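Local structure of putative pyridoxamine 5-phosphate-dependent dehydrase, Wbdk (Escherichia coli, 2GMS) at residues Val135-Asn140 and Asn162-Gly167; Ser189-Thr194 and Ser302-Ser307; Met181-Ser186 and Gly198-Asp203. The protein catalyses removal of the C3'-hydroxyl from GDP-4-keto-6-deoxy-D-mannose by a coenzyme B6-dependent transamination-deoxygenation, a step in L-colitose biosynthesis. All blocks are in the same frame, centred on the assembly; numbering follows the deposited sequence.

Interaction 1: Val135-Asn140 and Asn162-Gly167; sequences VNLLGN and NCESMG. With P0P ([4-(dihydroxymethyl)-5-hydroxy-6-methylpyridin-3-yl]methyl dihydrogen phosphate), chain D.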
loop_
_atom_site.group_PDB
_atom_site.type_symbol
_atom_site.label_atom_id
_atom_site.label_comp_id
_atom_site.label_asym_id
_atom_site.label_seq_id
_atom_site.Cartn_x
_atom_site.Cartn_y
_atom_site.Cartn_z
ATOM N N VAL A 135 10.500 -7.560 17.548
ATOM C CA VAL A 135 11.067 -7.707 16.231
ATOM C C VAL A 135 12.076 -8.844 16.312
ATOM O O VAL A 135 12.922 -8.838 17.192
ATOM C CB VAL A 135 11.711 -6.377 15.770
ATOM C CG1 VAL A 135 12.492 -6.518 14.470
ATOM C CG2 VAL A 135 10.692 -5.242 15.649
ATOM N N ASN A 136 11.989 -9.849 15.442
ATOM C CA ASN A 136 12.977 -10.930 15.511
ATOM C C ASN A 136 14.067 -10.536 14.538
ATOM O O ASN A 136 13.888 -10.642 13.329
ATOM C CB ASN A 136 12.352 -12.280 15.163
ATOM C CG ASN A 136 11.192 -12.570 16.073
ATOM O OD1 ASN A 136 11.352 -12.560 17.298
ATOM N ND2 ASN A 136 10.024 -12.847 15.490
ATOM N N LEU A 137 15.167 -9.992 15.055
ATOM C CA LEU A 137 16.213 -9.478 14.193
ATOM C C LEU A 137 17.160 -10.452 13.538
ATOM O O LEU A 137 17.752 -11.301 14.191
ATOM C CB LEU A 137 17.037 -8.404 14.916
ATOM C CG LEU A 137 17.401 -7.189 14.062
ATOM C CD1 LEU A 137 16.194 -6.296 13.817
ATOM C CD2 LEU A 137 18.516 -6.404 14.746
ATOM N N LEU A 138 17.320 -10.238 12.230
ATOM C CA LEU A 138 18.235 -10.982 11.399
ATOM C C LEU A 138 18.056 -12.485 11.382
ATOM O O LEU A 138 18.999 -13.188 11.079
ATOM C CB LEU A 138 19.674 -10.679 11.830
ATOM C CG LEU A 138 20.111 -9.225 11.611
ATOM C CD1 LEU A 138 21.612 -9.119 11.877
ATOM C CD2 LEU A 138 19.825 -8.734 10.202
ATOM N N GLY A 139 16.865 -12.961 11.686
ATOM C CA GLY A 139 16.613 -14.374 11.673
ATOM C C GLY A 139 16.507 -14.922 13.078
ATOM O O GLY A 139 16.061 -16.049 13.273
ATOM N N ASN A 140 16.915 -14.116 14.051
ATOM C CA ASN A 140 16.973 -14.508 15.464
ATOM C C ASN A 140 15.731 -14.198 16.286
ATOM O O ASN A 140 15.373 -13.051 16.520
ATOM C CB ASN A 140 18.229 -13.894 16.138
ATOM C CG ASN A 140 18.723 -14.607 17.380
ATOM O OD1 ASN A 140 18.597 -15.835 17.529
ATOM N ND2 ASN A 140 19.327 -13.826 18.272
ATOM N N ASN A 162 8.017 -10.096 12.022
ATOM C CA ASN A 162 8.853 -11.235 11.654
ATOM C C ASN A 162 9.370 -11.143 10.213
ATOM O O ASN A 162 9.663 -12.169 9.581
ATOM C CB ASN A 162 8.090 -12.571 11.837
ATOM C CG ASN A 162 9.035 -13.745 12.019
ATOM O OD1 ASN A 162 9.979 -13.627 12.798
ATOM N ND2 ASN A 162 8.800 -14.855 11.310
ATOM N N CYS A 163 9.489 -9.905 9.729
ATOM C CA CYS A 163 9.953 -9.624 8.381
ATOM C C CYS A 163 11.355 -10.114 8.039
ATOM O O CYS A 163 11.680 -10.217 6.869
ATOM C CB CYS A 163 9.723 -8.165 7.945
ATOM S SG CYS A 163 7.948 -7.855 7.792
ATOM N N GLU A 164 12.196 -10.424 9.031
ATOM C CA GLU A 164 13.559 -10.918 8.796
ATOM C C GLU A 164 13.792 -12.336 9.291
ATOM O O GLU A 164 14.870 -12.903 9.078
ATOM C CB GLU A 164 14.614 -10.051 9.513
ATOM C CG GLU A 164 14.651 -8.604 8.959
ATOM C CD GLU A 164 15.545 -7.683 9.762
ATOM O OE1 GLU A 164 16.221 -8.063 10.706
ATOM O OE2 GLU A 164 15.503 -6.436 9.349
ATOM N N SER A 165 12.796 -12.893 9.979
ATOM C CA SER A 165 12.984 -14.193 10.566
ATOM C C SER A 165 12.039 -15.309 10.151
ATOM O O SER A 165 11.770 -16.256 10.902
ATOM C CB SER A 165 13.201 -14.076 12.068
ATOM O OG SER A 165 14.172 -13.070 12.348
ATOM N N MET A 166 11.570 -15.223 8.922
ATOM C CA MET A 166 10.728 -16.276 8.467
ATOM C C MET A 166 11.479 -17.590 8.651
ATOM O O MET A 166 12.635 -17.716 8.252
ATOM C CB MET A 166 10.461 -16.111 6.971
ATOM C CG MET A 166 9.685 -17.302 6.418
ATOM S SD MET A 166 9.289 -17.134 4.657
ATOM C CE MET A 166 7.952 -15.914 4.720
ATOM N N GLY A 167 10.806 -18.579 9.227
ATOM C CA GLY A 167 11.420 -19.882 9.402
ATOM C C GLY A 167 12.135 -20.087 10.735
ATOM O O GLY A 167 12.586 -21.191 11.039
HETATM O O3 P0P D . 13.353 -5.768 7.964
HETATM N N1 P0P D . 10.123 -4.778 9.065
HETATM C C2 P0P D . 11.372 -5.196 9.109
HETATM C C2A P0P D . 12.026 -5.539 10.425
HETATM C C3 P0P D . 12.083 -5.329 7.949
HETATM C C4 P0P D . 11.469 -5.018 6.738
HETATM C C4A P0P D . 12.253 -5.209 5.460
HETATM O O4A P0P D . 13.354 -6.046 5.711
HETATM O O4B P0P D . 12.709 -3.986 4.966
HETATM C C5 P0P D . 10.156 -4.494 6.698
HETATM C C6 P0P D . 9.518 -4.454 7.913
HETATM C C5A P0P D . 9.641 -4.325 5.448
HETATM O O4P P0P D . 9.184 -5.263 4.582
HETATM P P P0P D . 8.998 -4.702 3.097
HETATM O O1P P0P D . 10.343 -4.304 2.630
HETATM O O2P P0P D . 8.464 -5.966 2.249
HETATM O O3P P0P D . 7.961 -3.474 3.001
#
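The amides of Asn136 and Asn162 meet almost at right angles, their planes 79° apart. Asn136 ND2 donates to Asn162 OD1 over 2.8 Å, reaching the oxygen from above its carbonyl plane and not along a lone pair. The Asn136 amide has further anchors: ND2 also bonds Glu160, and OD1 is held by Asn142. The other flat group is the carboxylate of Glu164, whose two oxygens do different work. Glu164 OE1 accepts a hydrogen bond from Leu138 N, using its anti lone pair, at 2.9 Å and nearly straight (163°), while Leu137 CD1 packs alongside OE1. Glu164 OE2 accepts one from the hydroxyl O3 of the hydrated pyridoxal phosphate at 2.6 Å. A fully extended chain beyond CG (chi2 172°) carries the carboxylate to this position, and with both oxygens engaged its rotation is fixed. Over one face of the coenzyme ring sits Cys163, with CB 3.6 Å from N1. Ser165 OG lies close to Asn136 O, although its exact placement is uncertain. Both segments are loops that follow adjacent parallel strands of the large mixed sheet, 129-135 and 157-161, so the coenzyme rests at their C-terminal ends, as in the aspartate aminotransferase fold. Cys163 leans on Thr183 and Ser185 of strand 181-185, the next in the sheet, and Met166 packs against Phe43 and Phe47 of helix 34-47.

Interaction 2: Ser189-Thr194 and Ser302-Ser307; sequences SHHIAT and SWFGFS. With P0P ([4-(dihydroxymethyl)-5-hydroxy-6-methylpyridin-3-yl]methyl dihydrogen phosphate), chain D.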
loop_
_atom_site.group_PDB
_atom_site.type_symbol
_atom_site.label_atom_id
_atom_site.label_comp_id
_atom_site.label_asym_id
_atom_site.label_seq_id
_atom_site.Cartn_x
_atom_site.Cartn_y
_atom_site.Cartn_z
ATOM N N SER A 189 15.210 -10.839 -1.924
ATOM C CA SER A 189 16.251 -11.209 -0.995
ATOM C C SER A 189 15.830 -11.551 0.413
ATOM O O SER A 189 16.627 -11.488 1.327
ATOM C CB SER A 189 17.450 -10.287 -1.017
ATOM O OG SER A 189 18.575 -11.122 -1.199
ATOM N N HIS A 190 14.587 -11.920 0.613
ATOM C CA HIS A 190 14.201 -12.326 1.934
ATOM C C HIS A 190 14.288 -13.836 1.928
ATOM O O HIS A 190 14.826 -14.358 0.969
ATOM C CB HIS A 190 12.789 -11.811 2.236
ATOM C CG HIS A 190 12.948 -10.405 2.671
ATOM N ND1 HIS A 190 12.599 -9.978 3.953
ATOM C CD2 HIS A 190 13.509 -9.356 1.993
ATOM C CE1 HIS A 190 12.915 -8.684 4.008
ATOM N NE2 HIS A 190 13.465 -8.277 2.847
ATOM N N HIS A 191 13.779 -14.532 2.937
ATOM C CA HIS A 191 13.817 -15.997 2.934
ATOM C C HIS A 191 13.184 -16.584 1.662
ATOM O O HIS A 191 13.679 -17.534 1.044
ATOM C CB HIS A 191 13.247 -16.579 4.238
ATOM C CG HIS A 191 14.208 -16.332 5.365
ATOM N ND1 HIS A 191 14.228 -15.121 6.065
ATOM C CD2 HIS A 191 15.186 -17.141 5.875
ATOM C CE1 HIS A 191 15.204 -15.228 6.969
ATOM N NE2 HIS A 191 15.791 -16.420 6.878
ATOM N N ILE A 192 12.058 -15.974 1.271
ATOM C CA ILE A 192 11.312 -16.245 0.037
ATOM C C ILE A 192 11.078 -14.889 -0.642
ATOM O O ILE A 192 11.097 -13.834 0.018
ATOM C CB ILE A 192 10.019 -17.044 0.184
ATOM C CG1 ILE A 192 8.945 -16.266 0.938
ATOM C CG2 ILE A 192 10.310 -18.351 0.888
ATOM C CD1 ILE A 192 7.535 -16.854 0.842
ATOM N N ALA A 193 10.888 -14.866 -1.953
ATOM C CA ALA A 193 10.713 -13.601 -2.657
ATOM C C ALA A 193 9.656 -13.680 -3.735
ATOM O O ALA A 193 9.683 -14.579 -4.577
ATOM C CB ALA A 193 12.058 -13.203 -3.275
ATOM N N THR A 194 8.750 -12.711 -3.722
ATOM C CA THR A 194 7.668 -12.673 -4.701
ATOM C C THR A 194 7.584 -11.343 -5.427
ATOM O O THR A 194 6.500 -10.916 -5.836
ATOM C CB THR A 194 6.342 -12.946 -3.970
ATOM O OG1 THR A 194 6.128 -11.962 -2.972
ATOM C CG2 THR A 194 6.402 -14.308 -3.277
ATOM N N SER A 302 16.949 -18.302 11.797
ATOM C CA SER A 302 16.845 -18.525 10.371
ATOM C C SER A 302 17.963 -17.757 9.613
ATOM O O SER A 302 17.998 -17.675 8.388
ATOM C CB SER A 302 15.425 -18.336 9.831
ATOM O OG SER A 302 15.019 -16.980 9.900
ATOM N N TRP A 303 18.905 -17.182 10.369
ATOM C CA TRP A 303 20.081 -16.504 9.822
ATOM C C TRP A 303 19.877 -15.740 8.514
ATOM O O TRP A 303 20.361 -16.110 7.447
ATOM C CB TRP A 303 21.247 -17.516 9.679
ATOM C CG TRP A 303 21.588 -18.178 10.989
ATOM C CD1 TRP A 303 21.163 -19.401 11.444
ATOM C CD2 TRP A 303 22.429 -17.630 12.017
ATOM N NE1 TRP A 303 21.675 -19.664 12.682
ATOM C CE2 TRP A 303 22.463 -18.585 13.068
ATOM C CE3 TRP A 303 23.121 -16.409 12.148
ATOM C CZ2 TRP A 303 23.193 -18.345 14.240
ATOM C CZ3 TRP A 303 23.836 -16.189 13.309
ATOM C CH2 TRP A 303 23.876 -17.148 14.338
ATOM N N PHE A 304 19.172 -14.640 8.625
ATOM C CA PHE A 304 18.906 -13.791 7.504
ATOM C C PHE A 304 20.227 -13.310 6.938
ATOM O O PHE A 304 20.434 -13.250 5.736
ATOM C CB PHE A 304 18.097 -12.609 8.036
ATOM C CG PHE A 304 17.714 -11.634 6.964
ATOM C CD1 PHE A 304 16.623 -11.902 6.142
ATOM C CD2 PHE A 304 18.423 -10.452 6.766
ATOM C CE1 PHE A 304 16.234 -11.002 5.154
ATOM C CE2 PHE A 304 18.062 -9.552 5.762
ATOM C CZ PHE A 304 16.953 -9.826 4.967
ATOM N N GLY A 305 21.148 -12.978 7.820
ATOM C CA GLY A 305 22.459 -12.522 7.404
ATOM C C GLY A 305 23.391 -12.612 8.605
ATOM O O GLY A 305 22.965 -13.040 9.690
ATOM N N PHE A 306 24.650 -12.225 8.391
ATOM C CA PHE A 306 25.669 -12.304 9.427
ATOM C C PHE A 306 26.117 -10.957 9.946
ATOM O O PHE A 306 26.721 -10.179 9.216
ATOM C CB PHE A 306 26.910 -13.084 8.943
ATOM C CG PHE A 306 26.619 -14.489 8.463
ATOM C CD1 PHE A 306 27.086 -14.952 7.234
ATOM C CD2 PHE A 306 25.886 -15.373 9.257
ATOM C CE1 PHE A 306 26.811 -16.251 6.798
ATOM C CE2 PHE A 306 25.607 -16.676 8.841
ATOM C CZ PHE A 306 26.077 -17.120 7.607
ATOM N N SER A 307 25.833 -10.710 11.220
ATOM C CA SER A 307 26.221 -9.468 11.871
ATOM C C SER A 307 27.595 -9.546 12.568
ATOM O O SER A 307 28.068 -10.605 13.019
ATOM C CB SER A 307 25.155 -9.005 12.867
ATOM O OG SER A 307 25.079 -9.966 13.923
HETATM O O3 P0P D . 13.353 -5.768 7.964
HETATM N N1 P0P D . 10.123 -4.778 9.065
HETATM C C2 P0P D . 11.372 -5.196 9.109
HETATM C C2A P0P D . 12.026 -5.539 10.425
HETATM C C3 P0P D . 12.083 -5.329 7.949
HETATM C C4 P0P D . 11.469 -5.018 6.738
HETATM C C4A P0P D . 12.253 -5.209 5.460
HETATM O O4A P0P D . 13.354 -6.046 5.711
HETATM O O4B P0P D . 12.709 -3.986 4.966
HETATM C C5 P0P D . 10.156 -4.494 6.698
HETATM C C6 P0P D . 9.518 -4.454 7.913
HETATM C C5A P0P D . 9.641 -4.325 5.448
HETATM O O4P P0P D . 9.184 -5.263 4.582
HETATM P P P0P D . 8.998 -4.702 3.097
HETATM O O1P P0P D . 10.343 -4.304 2.630
HETATM O O2P P0P D . 8.464 -5.966 2.249
HETATM O O3P P0P D . 7.961 -3.474 3.001
HETATM O O HOH W 1 18.431 -12.648 3.041
#
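Phe304 swings CG opposite its own backbone N (chi1 -179°), and this carries its ring toward the two histidines of the 189-194 loop. His191 instead keeps CG beside its backbone N (chi1 -72°), which sends the imidazole to the backbone of Ser302. Its NE2 donates to Ser302 O at 3.0 Å in an almost straight bond; the acceptor lies in the imidazole plane, whereas the donor stands well above the plane of the carbonyl. Phe304 forms an edge-to-face pair with His190: its edge points at the imidazole face, CE1 leading, with the centroids 5.3 Å apart. Against the Phe304 rim, near its plane, lies His191 CE1, 3.7 Å from Phe304 CD1, so the three rings make one aromatic cluster. A water bonded to Ser189 O at 2.7 Å makes a further, weak bond to Phe304 O and sits over one face of the phenylalanine ring. The His190 imidazole is thus steadied by the Phe304 edge and by a hydrogen bond from ND1 to Cys163 O, and turns its own edge to the coenzyme, CE1 standing 3.2 Å from the hydroxyl oxygen O4A. His190 is assigned as the proton donor or acceptor of the reaction. It occupies the place where related aminotransferases carry the Schiff-base lysine, consistent with a coenzyme bound here as the hydrated aldehyde and not as an internal aldimine.

Interaction 3: Met181-Ser186 and Gly198-Asp203; sequences MGTFSS and GCIVTD. With P0P ([4-(dihydroxymethyl)-5-hydroxy-6-methylpyridin-3-yl]methyl dihydrogen phosphate), chain D.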
loop_
_atom_site.group_PDB
_atom_site.type_symbol
_atom_site.label_atom_id
_atom_site.label_comp_id
_atom_site.label_asym_id
_atom_site.label_seq_id
_atom_site.Cartn_x
_atom_site.Cartn_y
_atom_site.Cartn_z
ATOM N N MET A 181 -0.581 -11.224 16.451
ATOM C CA MET A 181 -0.383 -11.183 15.026
ATOM C C MET A 181 1.113 -11.221 14.811
ATOM O O MET A 181 1.887 -10.865 15.708
ATOM C CB MET A 181 -0.928 -9.893 14.399
ATOM C CG MET A 181 -2.394 -9.953 14.012
ATOM S SD MET A 181 -3.069 -8.367 13.451
ATOM C CE MET A 181 -3.316 -7.466 15.004
ATOM N N GLY A 182 1.497 -11.647 13.621
ATOM C CA GLY A 182 2.881 -11.682 13.223
ATOM C C GLY A 182 3.012 -11.210 11.767
ATOM O O GLY A 182 2.184 -11.581 10.917
ATOM N N THR A 183 4.044 -10.408 11.443
ATOM C CA THR A 183 4.202 -9.986 10.049
ATOM C C THR A 183 5.435 -10.620 9.391
ATOM O O THR A 183 6.423 -10.918 10.074
ATOM C CB THR A 183 4.194 -8.461 9.839
ATOM O OG1 THR A 183 5.300 -7.975 10.547
ATOM C CG2 THR A 183 2.891 -7.818 10.344
ATOM N N PHE A 184 5.352 -10.792 8.068
ATOM C CA PHE A 184 6.391 -11.369 7.226
ATOM C C PHE A 184 6.546 -10.559 5.940
ATOM O O PHE A 184 5.632 -9.846 5.504
ATOM C CB PHE A 184 6.073 -12.824 6.800
ATOM C CG PHE A 184 5.885 -13.812 7.926
ATOM C CD1 PHE A 184 4.754 -13.768 8.746
ATOM C CD2 PHE A 184 6.821 -14.824 8.145
ATOM C CE1 PHE A 184 4.568 -14.670 9.797
ATOM C CE2 PHE A 184 6.652 -15.754 9.174
ATOM C CZ PHE A 184 5.523 -15.668 9.993
ATOM N N SER A 185 7.720 -10.702 5.328
ATOM C CA SER A 185 8.024 -10.005 4.095
ATOM C C SER A 185 8.566 -10.993 3.081
ATOM O O SER A 185 9.358 -11.871 3.424
ATOM C CB SER A 185 9.022 -8.874 4.338
ATOM O OG SER A 185 9.577 -8.404 3.108
ATOM N N SER A 186 8.100 -10.838 1.845
ATOM C CA SER A 186 8.549 -11.648 0.732
ATOM C C SER A 186 9.167 -10.766 -0.345
ATOM O O SER A 186 9.121 -11.017 -1.547
ATOM C CB SER A 186 7.510 -12.600 0.192
ATOM O OG SER A 186 6.460 -11.857 -0.390
ATOM N N GLY A 198 4.021 -9.287 1.401
ATOM C CA GLY A 198 3.963 -9.386 2.843
ATOM C C GLY A 198 2.828 -10.320 3.266
ATOM O O GLY A 198 1.963 -10.722 2.476
ATOM N N CYS A 199 2.821 -10.660 4.543
ATOM C CA CYS A 199 1.785 -11.511 5.064
ATOM C C CYS A 199 1.598 -11.263 6.541
ATOM O O CYS A 199 2.553 -10.930 7.241
ATOM C CB CYS A 199 2.172 -13.001 4.958
ATOM S SG CYS A 199 0.710 -14.067 4.821
ATOM N N ILE A 200 0.366 -11.472 7.003
ATOM C CA ILE A 200 0.033 -11.363 8.405
ATOM C C ILE A 200 -0.563 -12.699 8.834
ATOM O O ILE A 200 -1.430 -13.263 8.157
ATOM C CB ILE A 200 -0.987 -10.263 8.716
ATOM C CG1 ILE A 200 -0.559 -8.957 8.057
ATOM C CG2 ILE A 200 -1.057 -10.079 10.241
ATOM C CD1 ILE A 200 -1.723 -8.017 7.802
ATOM N N VAL A 201 -0.117 -13.215 9.955
ATOM C CA VAL A 201 -0.717 -14.452 10.423
ATOM C C VAL A 201 -1.421 -14.132 11.739
ATOM O O VAL A 201 -1.063 -13.168 12.433
ATOM C CB VAL A 201 0.238 -15.642 10.571
ATOM C CG1 VAL A 201 0.882 -16.019 9.246
ATOM C CG2 VAL A 201 1.292 -15.386 11.652
ATOM N N THR A 202 -2.429 -14.919 12.073
ATOM C CA THR A 202 -3.160 -14.747 13.318
ATOM C C THR A 202 -3.987 -15.989 13.599
ATOM O O THR A 202 -4.292 -16.768 12.695
ATOM C CB THR A 202 -4.067 -13.475 13.313
ATOM O OG1 THR A 202 -4.571 -13.231 14.608
ATOM C CG2 THR A 202 -5.224 -13.585 12.315
ATOM N N ASP A 203 -4.347 -16.184 14.858
ATOM C CA ASP A 203 -5.210 -17.271 15.239
ATOM C C ASP A 203 -6.581 -16.720 15.632
ATOM O O ASP A 203 -7.501 -17.471 15.888
ATOM C CB ASP A 203 -4.614 -18.137 16.344
ATOM C CG ASP A 203 -3.476 -18.985 15.827
ATOM O OD1 ASP A 203 -3.443 -19.493 14.717
ATOM O OD2 ASP A 203 -2.512 -19.110 16.686
HETATM O O3 P0P D . 13.353 -5.768 7.964
HETATM N N1 P0P D . 10.123 -4.778 9.065
HETATM C C2 P0P D . 11.372 -5.196 9.109
HETATM C C2A P0P D . 12.026 -5.539 10.425
HETATM C C3 P0P D . 12.083 -5.329 7.949
HETATM C C4 P0P D . 11.469 -5.018 6.738
HETATM C C4A P0P D . 12.253 -5.209 5.460
HETATM O O4A P0P D . 13.354 -6.046 5.711
HETATM O O4B P0P D . 12.709 -3.986 4.966
HETATM C C5 P0P D . 10.156 -4.494 6.698
HETATM C C6 P0P D . 9.518 -4.454 7.913
HETATM C C5A P0P D . 9.641 -4.325 5.448
HETATM O O4P P0P D . 9.184 -5.263 4.582
HETATM P P P0P D . 8.998 -4.702 3.097
HETATM O O1P P0P D . 10.343 -4.304 2.630
HETATM O O2P P0P D . 8.464 -5.966 2.249
HETATM O O3P P0P D . 7.961 -3.474 3.001
#
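An antiparallel strand pair within the large mixed sheet of the aspartate aminotransferase fold joins 181-185 to 198-202; the second strand runs against both of its neighbours, 181-185 and 51-55. Two hydrogen-bonded pairs hold the strands together. Gly182 and Val201 exchange both bonds, Val201 N reaching Gly182 O at 3.0 Å in the carbonyl plane. Phe184 and Cys199 do likewise, with Phe184 N 2.9 Å from Cys199 O. On the face of Phe184, Cys199 and Val201, the edge of the Phe184 ring meets the valine, CE1 touching Val201 CG2 at 3.8 Å; Phe43 and Phe47 of helix 34-47 enclose this side. The other face carries Met181, Thr183 and Ile200. Here Met181 and Ile200 run side by side, CG to CG2 at 4.0 Å, under helices 58-68 and 205-214, and the Thr183 hydroxyl bonds Asn62. Ser185, on this same face at the end of its strand, turns toward the coenzyme. With the hydroxyl anti to the backbone N (chi1 166°), Ser185 OG donates to the phosphate oxygen O2P of the coenzyme at 2.8 Å.

How the interactions relate
The three contacts converge on one coenzyme, each supplying at least one residue that touches it, and illustrate how distant parts of a chain converge on a single site. Centres of interactions 1 and 2 lie about 8 Å apart, those of 1 and 3 about 12 Å, and those of 2 and 3 about 16 Å. Interaction 1 closes before the others open, while interactions 2 and 3 alternate along the chain, since 189-194 belongs to the loop joining strands 181-185 and 198-202. Segment 302-307 arrives last; the residues leading into strand 305-310 of the small antiparallel sheet meet the 135-140 loop through probable backbone bonds. Asn250 of the second subunit also bonds the coenzyme, so the site is shared across the dimer.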